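Local structure of Exo-1,3/1,4-beta-glucanase (Pseudoalteromonas sp., 3RRX) at residues A[63-68]-A[115-120]; A[109-114]-A[158-163]; A[149-154]-A[378-383]. The protein probably hydrolyses beta-1,3- and beta-1,4-linked glucans from their chain ends, as an exo-acting glucanase of glycoside hydrolase family 3. The protein carries 1 engineered substitution. All coordinates share one frame; numbering follows the deposited sequence.

The three contacts touch one another around the N-terminal barrel. Contacts 1 and 2, centres about 11 Å apart, lie on neighbouring strands, 62-65 and 106-110, of one sheet: Asn-65 ND2 lies 3.1 Å from Thr-109 OG1, a probable hydrogen bond. Contact 3 is about 12 Å from contact 1 between centres and is tied to it by a probable hydrogen bond of 2.9 Å between His-115 NE2 and Thr-153 OG1. Contacts 2 and 3 (centres about 15 Å apart) meet through Val-150, whose methyl groups pack on Thr-109 and Ser-158. Contact 2 sits at the C-terminal end of strand 106-110, where such barrels carry their active sites; all three lie away from the calcium and sodium sites.

Contact 1 (A[63-68]-A[115-120]); sequences YLNGGN and HSNVYG
Asn-117 lays its side chain against Gly-67, the main meeting in a small interface of 166 Å². With CG set anti to its own carbonyl carbon (chi1 -71°), Asn-117 sends its amide along the glycine, so that CB, CG and ND2 all lie close to Gly-67 CA, the nearest being ND2 at 3.7 Å. The same ND2 comes to 3.8 Å from Asn-65 O and 3.9 Å from Gly-66 O, van der Waals neighbours and not hydrogen-bonded partners. Gly-67 has a positive phi of 104°, and a CB there would clash with Asn-117 ND2 as well as with the preceding carbonyl, which leaves room for glycine alone. Strand 62-65 lies beside strand 106-110 in the parallel sheet of the (alpha/beta)8 barrel, and 115-120 belongs to the loop that follows strand 106-110, so the contact joins the loop leaving one barrel strand to the loop leaving the next. Asn-65 is stretched out from the strand (chi1 179°) and points its ND2 between three residues of the loop: 4.3 Å from Val-118 CG2, the same from Asn-117 CB, and 4.4 Å from His-115 CE1, meeting the imidazole obliquely. The polar partner of that ND2 is Thr-109 OG1. Within the loop, a type I turn from His-115 to Val-118, closed by Val-118 N to His-115 O, brings Val-118 CG2 over one face of the His-115 ring, 3.4 Å above its plane and toward the rim. Trp-82 of helix 79-94 packs on both Asn-65 and Val-118.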
loop_
_atom_site.group_PDB
_atom_site.type_symbol
_atom_site.label_atom_id
_atom_site.label_comp_id
_atom_site.label_asym_id
_atom_site.label_seq_id
_atom_site.Cartn_x
_atom_site.Cartn_y
_atom_site.Cartn_z
ATOM N N TYR A 63 6.062 -9.471 -16.738
ATOM C CA TYR A 63 5.851 -10.569 -15.826
ATOM C C TYR A 63 5.853 -10.039 -14.380
ATOM O O TYR A 63 6.356 -8.946 -14.096
ATOM C CB TYR A 63 6.883 -11.690 -16.070
ATOM C CG TYR A 63 8.325 -11.312 -15.796
ATOM C CD1 TYR A 63 9.051 -10.543 -16.697
ATOM C CD2 TYR A 63 8.964 -11.740 -14.638
ATOM C CE1 TYR A 63 10.377 -10.200 -16.443
ATOM C CE2 TYR A 63 10.281 -11.405 -14.378
ATOM C CZ TYR A 63 10.984 -10.636 -15.279
ATOM O OH TYR A 63 12.304 -10.315 -15.009
ATOM N N LEU A 64 5.253 -10.798 -13.480
ATOM C CA LEU A 64 4.975 -10.298 -12.142
ATOM C C LEU A 64 5.812 -10.963 -11.060
ATOM O O LEU A 64 5.931 -12.187 -11.017
ATOM C CB LEU A 64 3.498 -10.501 -11.812
ATOM C CG LEU A 64 3.017 -10.038 -10.439
ATOM C CD1 LEU A 64 3.145 -8.514 -10.321
ATOM C CD2 LEU A 64 1.572 -10.480 -10.207
ATOM N N ASN A 65 6.382 -10.131 -10.192
ATOM C CA ASN A 65 6.926 -10.572 -8.908
ATOM C C ASN A 65 5.779 -10.675 -7.904
ATOM O O ASN A 65 5.440 -9.695 -7.242
ATOM C CB ASN A 65 7.948 -9.559 -8.382
ATOM C CG ASN A 65 8.513 -9.960 -7.031
ATOM O OD1 ASN A 65 8.833 -11.126 -6.814
ATOM N ND2 ASN A 65 8.627 -8.999 -6.112
ATOM N N GLY A 66 5.174 -11.850 -7.799
ATOM C CA GLY A 66 3.934 -11.986 -7.051
ATOM C C GLY A 66 4.136 -11.805 -5.558
ATOM O O GLY A 66 3.204 -11.446 -4.836
ATOM N N GLY A 67 5.355 -12.066 -5.094
ATOM C CA GLY A 67 5.716 -11.802 -3.712
ATOM C C GLY A 67 5.786 -13.035 -2.837
ATOM O O GLY A 67 6.320 -12.986 -1.726
ATOM N N ASN A 68 5.255 -14.148 -3.332
ATOM C CA ASN A 68 5.221 -15.375 -2.547
ATOM C C ASN A 68 6.567 -16.082 -2.526
ATOM O O ASN A 68 6.872 -16.818 -1.588
ATOM C CB ASN A 68 4.130 -16.323 -3.050
ATOM C CG ASN A 68 3.936 -17.523 -2.137
ATOM O OD1 ASN A 68 4.198 -17.450 -0.934
ATOM N ND2 ASN A 68 3.483 -18.636 -2.706
ATOM N N HIS A 115 9.101 -1.437 -0.899
ATOM C CA HIS A 115 9.227 -2.619 -1.740
ATOM C C HIS A 115 8.912 -3.807 -0.843
ATOM O O HIS A 115 9.780 -4.630 -0.553
ATOM C CB HIS A 115 10.664 -2.707 -2.259
ATOM C CG HIS A 115 10.850 -3.641 -3.414
ATOM N ND1 HIS A 115 9.808 -4.332 -3.996
ATOM C CD2 HIS A 115 11.965 -3.999 -4.097
ATOM C CE1 HIS A 115 10.269 -5.062 -4.997
ATOM N NE2 HIS A 115 11.575 -4.875 -5.082
ATOM N N SER A 116 7.664 -3.881 -0.384
ATOM C CA SER A 116 7.361 -4.635 0.828
ATOM C C SER A 116 7.222 -6.145 0.668
ATOM O O SER A 116 7.103 -6.847 1.665
ATOM C CB SER A 116 6.123 -4.055 1.538
ATOM O OG SER A 116 5.078 -3.799 0.615
ATOM N N ASN A 117 7.231 -6.644 -0.564
ATOM C CA ASN A 117 7.251 -8.092 -0.795
ATOM C C ASN A 117 8.641 -8.681 -0.564
ATOM O O ASN A 117 8.808 -9.904 -0.485
ATOM C CB ASN A 117 6.844 -8.430 -2.238
ATOM C CG ASN A 117 5.378 -8.206 -2.505
ATOM O OD1 ASN A 117 4.572 -8.073 -1.584
ATOM N ND2 ASN A 117 5.018 -8.178 -3.781
ATOM N N VAL A 118 9.635 -7.803 -0.466
ATOM C CA VAL A 118 11.032 -8.226 -0.521
ATOM C C VAL A 118 11.770 -8.191 0.820
ATOM O O VAL A 118 11.792 -7.182 1.526
ATOM C CB VAL A 118 11.820 -7.407 -1.577
ATOM C CG1 VAL A 118 13.312 -7.720 -1.489
ATOM C CG2 VAL A 118 11.289 -7.701 -2.977
ATOM N N TYR A 119 12.381 -9.318 1.161
ATOM C CA TYR A 119 13.181 -9.435 2.370
ATOM C C TYR A 119 14.255 -8.359 2.402
ATOM O O TYR A 119 14.997 -8.192 1.433
ATOM C CB TYR A 119 13.828 -10.819 2.399
ATOM C CG TYR A 119 14.758 -11.049 3.558
ATOM C CD1 TYR A 119 14.261 -11.240 4.843
ATOM C CD2 TYR A 119 16.136 -11.101 3.368
ATOM C CE1 TYR A 119 15.122 -11.469 5.920
ATOM C CE2 TYR A 119 17.002 -11.326 4.435
ATOM C CZ TYR A 119 16.486 -11.507 5.706
ATOM O OH TYR A 119 17.344 -11.733 6.764
ATOM N N GLY A 120 14.341 -7.631 3.512
ATOM C CA GLY A 120 15.344 -6.586 3.672
ATOM C C GLY A 120 14.897 -5.180 3.265
ATOM O O GLY A 120 15.613 -4.206 3.497
#

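Contact 2 (A[109-114]-A[158-163]); sequences TDAMHG and SFAPTV
Thr-109 and Asp-110 run parallel beside Ser-158 and Phe-159, with CA atoms 4.9 Å apart at Thr-109 and Ser-158 and 4.5 Å apart at Asp-110 and Phe-159; end to end the touching parts diverge by 31°. Phe-159 N donates to Thr-109 O at 2.7 Å, in the carbonyl plane, and Ala-111 N donates to Phe-159 O at 3.0 Å, tilted 26° from the plane of the Phe-159 carbonyl. Thr-109 O also receives a CA-H...O contact from Ser-158 CA at 3.1 Å. Phe-159 CG is anti to its carbonyl carbon (chi1 -45°), which folds the ring back over the neighbouring strand; Thr-109 O then stands over one face, 3.4 Å above the ring plane and offset toward the rim. Asp-110 crosses Phe-159 at about a right angle, OD1 coming to 3.4 Å from Phe-159 CB, while OD1 forms a salt bridge with Lys-215 of strand 211-217. Ala-111 CB packs on Ser-158 CB, and Ala-111 CB lies 4.4 Å from Ala-160 CB. Farther along, Met-112 SD lies near Thr-162 OG1, and one water weakly links that hydroxyl to Met-112 O. Helices 136-151 and 182-197 cover Ser-158, whereas Asp-110 and Phe-159 face the barrel interior: two adjacent parallel strands, joined through helices, of a beta-alpha-beta unit of the (alpha/beta)8 barrel.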
loop_
_atom_site.group_PDB
_atom_site.type_symbol
_atom_site.label_atom_id
_atom_site.label_comp_id
_atom_site.label_asym_id
_atom_site.label_seq_id
_atom_site.Cartn_x
_atom_site.Cartn_y
_atom_site.Cartn_z
ATOM N N THR A 109 5.964 -5.245 -9.772
ATOM C CA THR A 109 5.804 -5.656 -8.393
ATOM C C THR A 109 4.836 -4.724 -7.657
ATOM O O THR A 109 4.733 -3.545 -7.970
ATOM C CB THR A 109 7.178 -5.657 -7.659
ATOM O OG1 THR A 109 7.080 -6.370 -6.425
ATOM C CG2 THR A 109 7.642 -4.229 -7.389
ATOM N N ASP A 110 4.141 -5.261 -6.663
ATOM C CA ASP A 110 3.277 -4.449 -5.810
ATOM C C ASP A 110 4.182 -3.747 -4.788
ATOM O O ASP A 110 5.127 -4.348 -4.297
ATOM C CB ASP A 110 2.259 -5.362 -5.120
ATOM C CG ASP A 110 1.039 -4.615 -4.613
ATOM O OD1 ASP A 110 0.878 -3.424 -4.945
ATOM O OD2 ASP A 110 0.236 -5.230 -3.881
ATOM N N ALA A 111 3.936 -2.470 -4.503
ATOM C CA ALA A 111 4.749 -1.753 -3.511
ATOM C C ALA A 111 3.863 -1.082 -2.461
ATOM O O ALA A 111 3.723 0.143 -2.450
ATOM C CB ALA A 111 5.624 -0.721 -4.188
ATOM N N MET A 112 3.295 -1.893 -1.573
ATOM C CA MET A 112 2.247 -1.458 -0.637
ATOM C C MET A 112 2.744 -0.396 0.350
ATOM O O MET A 112 2.065 0.596 0.595
ATOM C CB MET A 112 1.654 -2.679 0.100
ATOM C CG MET A 112 0.259 -2.459 0.774
ATOM S SD MET A 112 -1.056 -2.053 -0.424
ATOM C CE MET A 112 -1.183 -3.604 -1.319
ATOM N N HIS A 113 3.923 -0.598 0.928
ATOM C CA HIS A 113 4.485 0.401 1.845
ATOM C C HIS A 113 6.002 0.302 1.818
ATOM O O HIS A 113 6.648 -0.072 2.805
ATOM C CB HIS A 113 3.906 0.273 3.267
ATOM C CG HIS A 113 4.024 -1.101 3.861
ATOM N ND1 HIS A 113 4.183 -1.314 5.216
ATOM C CD2 HIS A 113 3.987 -2.330 3.292
ATOM C CE1 HIS A 113 4.234 -2.613 5.455
ATOM N NE2 HIS A 113 4.116 -3.252 4.304
ATOM N N GLY A 114 6.553 0.647 0.657
ATOM C CA GLY A 114 7.924 0.318 0.310
ATOM C C GLY A 114 7.920 -0.887 -0.616
ATOM O O GLY A 114 6.856 -1.314 -1.069
ATOM N N SER A 158 6.343 -0.620 -10.510
ATOM C CA SER A 158 5.828 -0.844 -9.157
ATOM C C SER A 158 4.394 -0.352 -9.011
ATOM O O SER A 158 4.033 0.687 -9.565
ATOM C CB SER A 158 6.723 -0.146 -8.132
ATOM O OG SER A 158 6.879 1.227 -8.452
ATOM N N PHE A 159 3.578 -1.087 -8.259
ATOM C CA PHE A 159 2.180 -0.695 -8.074
ATOM C C PHE A 159 2.059 0.185 -6.828
ATOM O O PHE A 159 2.178 -0.297 -5.707
ATOM C CB PHE A 159 1.250 -1.916 -7.940
ATOM C CG PHE A 159 1.500 -3.007 -8.948
ATOM C CD1 PHE A 159 1.194 -4.326 -8.637
ATOM C CD2 PHE A 159 2.037 -2.726 -10.202
ATOM C CE1 PHE A 159 1.424 -5.351 -9.553
ATOM C CE2 PHE A 159 2.280 -3.744 -11.123
ATOM C CZ PHE A 159 1.970 -5.060 -10.804
ATOM N N ALA A 160 1.853 1.479 -7.046
ATOM C CA ALA A 160 1.634 2.451 -5.980
ATOM C C ALA A 160 1.433 3.772 -6.710
ATOM O O ALA A 160 2.020 3.969 -7.770
ATOM C CB ALA A 160 2.854 2.527 -5.063
ATOM N N PRO A 161 0.612 4.683 -6.165
ATOM C CA PRO A 161 -0.077 4.633 -4.865
ATOM C C PRO A 161 -1.387 3.840 -4.872
ATOM O O PRO A 161 -1.895 3.481 -5.934
ATOM C CB PRO A 161 -0.409 6.107 -4.614
ATOM C CG PRO A 161 -0.683 6.640 -6.003
ATOM C CD PRO A 161 0.355 5.952 -6.876
ATOM N N THR A 162 -1.921 3.583 -3.679
ATOM C CA THR A 162 -3.270 3.060 -3.515
ATOM C C THR A 162 -4.146 4.234 -3.127
ATOM O O THR A 162 -3.876 4.912 -2.132
ATOM C CB THR A 162 -3.370 2.022 -2.384
ATOM O OG1 THR A 162 -2.610 0.862 -2.718
ATOM C CG2 THR A 162 -4.816 1.612 -2.173
ATOM N N VAL A 163 -5.188 4.480 -3.918
ATOM C CA VAL A 163 -5.968 5.700 -3.774
ATOM C C VAL A 163 -7.411 5.447 -3.325
ATOM O O VAL A 163 -8.293 6.278 -3.532
ATOM C CB VAL A 163 -5.909 6.546 -5.063
ATOM C CG1 VAL A 163 -4.443 6.792 -5.436
ATOM C CG2 VAL A 163 -6.630 5.844 -6.220
HETATM O O HOH W 1 -1.334 1.025 0.405
#

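Contact 3 (A[149-154]-A[378-383]); sequences EVAATG and PQWLGA
Trp-380 and Leu-381 pack on Ala-152 near the C-terminal end of barrel helix 136-151, joining it to the chain that leads from the (alpha/beta)8 barrel into helix 384-397 and the second, mixed sheet. Pro-378 opens a short 3-10 segment, 378-380, whose last residue is Trp-380. Its CB lies 4.1 Å from Ala-152 CB, and the indole turns an edge to Ala-151, whose CB lies near the ring plane, 4.4 Å from Trp-380 CZ3; His-377 stacks on the same indole. Leu-381 follows, its CB 4.3 Å from Ala-152 CB, and its side chain crosses that of Glu-149 at about a right angle, CD1 resting 3.7 Å from OE1. Bent at chi2 (-138°), Glu-149 brings its carboxylate up to Gly-382, whose single N-H is shared weakly, as a bifurcated bond, between OE1 at 3.1 Å and OE2 at 3.2 Å from N. OE2 is further held by His-386 ND1 and Thr-122 OG1, which may offset its closeness to the Trp-380 carbonyl. Putting an alanine in place of Glu-149 would probably leave Gly-382 N, His-386 ND1 and Thr-122 OG1 without the carboxylate they share and let the turn shift away from the helix. The positive phi of Gly-382 suits a type II turn from Trp-380 to Ala-383. Ala-383, the N-cap residue of helix 384-397, closes this turn with its N bonded to Trp-380 O at 3.2 Å.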
loop_
_atom_site.group_PDB
_atom_site.type_symbol
_atom_site.label_atom_id
_atom_site.label_comp_id
_atom_site.label_asym_id
_atom_site.label_seq_id
_atom_site.Cartn_x
_atom_site.Cartn_y
_atom_site.Cartn_z
ATOM N N GLU A 149 14.509 1.427 -3.996
ATOM C CA GLU A 149 14.532 0.085 -3.425
ATOM C C GLU A 149 14.017 -0.928 -4.447
ATOM O O GLU A 149 14.530 -2.046 -4.541
ATOM C CB GLU A 149 13.741 0.019 -2.107
ATOM C CG GLU A 149 14.205 1.057 -1.097
ATOM C CD GLU A 149 14.300 0.540 0.333
ATOM O OE1 GLU A 149 13.968 -0.637 0.602
ATOM O OE2 GLU A 149 14.725 1.327 1.197
ATOM N N VAL A 150 13.021 -0.522 -5.232
ATOM C CA VAL A 150 12.506 -1.377 -6.300
ATOM C C VAL A 150 13.568 -1.575 -7.389
ATOM O O VAL A 150 13.816 -2.698 -7.851
ATOM C CB VAL A 150 11.190 -0.804 -6.903
ATOM C CG1 VAL A 150 10.798 -1.543 -8.167
ATOM C CG2 VAL A 150 10.057 -0.882 -5.866
ATOM N N ALA A 151 14.222 -0.489 -7.774
ATOM C CA ALA A 151 15.261 -0.563 -8.814
ATOM C C ALA A 151 16.418 -1.488 -8.413
ATOM O O ALA A 151 17.050 -2.138 -9.266
ATOM C CB ALA A 151 15.778 0.829 -9.130
ATOM N N ALA A 152 16.683 -1.554 -7.112
ATOM C CA ALA A 152 17.782 -2.353 -6.575
ATOM C C ALA A 152 17.553 -3.851 -6.770
ATOM O O ALA A 152 18.471 -4.654 -6.592
ATOM C CB ALA A 152 17.992 -2.035 -5.083
ATOM N N THR A 153 16.333 -4.238 -7.126
ATOM C CA THR A 153 16.048 -5.652 -7.371
ATOM C C THR A 153 15.850 -5.945 -8.858
ATOM O O THR A 153 15.448 -7.048 -9.229
ATOM C CB THR A 153 14.803 -6.126 -6.608
ATOM O OG1 THR A 153 13.690 -5.297 -6.971
ATOM C CG2 THR A 153 15.031 -6.050 -5.099
ATOM N N GLY A 154 16.128 -4.957 -9.705
ATOM C CA GLY A 154 16.058 -5.155 -11.145
ATOM C C GLY A 154 14.640 -5.044 -11.691
ATOM O O GLY A 154 14.337 -5.544 -12.775
ATOM N N PRO A 378 23.335 -1.786 -4.364
ATOM C CA PRO A 378 22.557 -2.748 -3.576
ATOM C C PRO A 378 22.133 -2.153 -2.233
ATOM O O PRO A 378 21.150 -2.615 -1.654
ATOM C CB PRO A 378 23.549 -3.894 -3.353
ATOM C CG PRO A 378 24.897 -3.243 -3.434
ATOM C CD PRO A 378 24.743 -2.194 -4.506
ATOM N N GLN A 379 22.863 -1.143 -1.758
ATOM C CA GLN A 379 22.612 -0.552 -0.445
ATOM C C GLN A 379 21.302 0.236 -0.420
ATOM O O GLN A 379 20.810 0.593 0.652
ATOM C CB GLN A 379 23.785 0.343 -0.007
ATOM C CG GLN A 379 23.859 1.702 -0.720
ATOM C CD GLN A 379 24.488 1.644 -2.116
ATOM O OE1 GLN A 379 24.941 0.590 -2.575
ATOM N NE2 GLN A 379 24.520 2.791 -2.793
ATOM N N TRP A 380 20.743 0.508 -1.598
ATOM C CA TRP A 380 19.463 1.199 -1.690
ATOM C C TRP A 380 18.368 0.398 -1.002
ATOM O O TRP A 380 17.443 0.967 -0.420
ATOM C CB TRP A 380 19.073 1.445 -3.159
ATOM C CG TRP A 380 19.731 2.645 -3.782
ATOM C CD1 TRP A 380 20.523 3.568 -3.157
ATOM C CD2 TRP A 380 19.653 3.050 -5.156
ATOM N NE1 TRP A 380 20.943 4.521 -4.060
ATOM C CE2 TRP A 380 20.421 4.226 -5.292
ATOM C CE3 TRP A 380 19.005 2.533 -6.285
ATOM C CZ2 TRP A 380 20.563 4.890 -6.513
ATOM C CZ3 TRP A 380 19.148 3.198 -7.501
ATOM C CH2 TRP A 380 19.919 4.363 -7.601
ATOM N N LEU A 381 18.458 -0.926 -1.088
ATOM C CA LEU A 381 17.461 -1.777 -0.452
ATOM C C LEU A 381 17.670 -1.763 1.058
ATOM O O LEU A 381 18.610 -2.377 1.569
ATOM C CB LEU A 381 17.532 -3.206 -0.992
ATOM C CG LEU A 381 16.430 -4.132 -0.475
ATOM C CD1 LEU A 381 15.053 -3.728 -1.040
ATOM C CD2 LEU A 381 16.746 -5.579 -0.826
ATOM N N GLY A 382 16.796 -1.051 1.767
ATOM C CA GLY A 382 16.913 -0.926 3.212
ATOM C C GLY A 382 17.951 0.102 3.623
ATOM O O GLY A 382 18.489 0.043 4.730
ATOM N N ALA A 383 18.241 1.044 2.727
ATOM C CA ALA A 383 19.242 2.081 2.981
ATOM C C ALA A 383 19.012 2.782 4.312
ATOM O O ALA A 383 17.874 3.060 4.684
ATOM C CB ALA A 383 19.230 3.117 1.855
#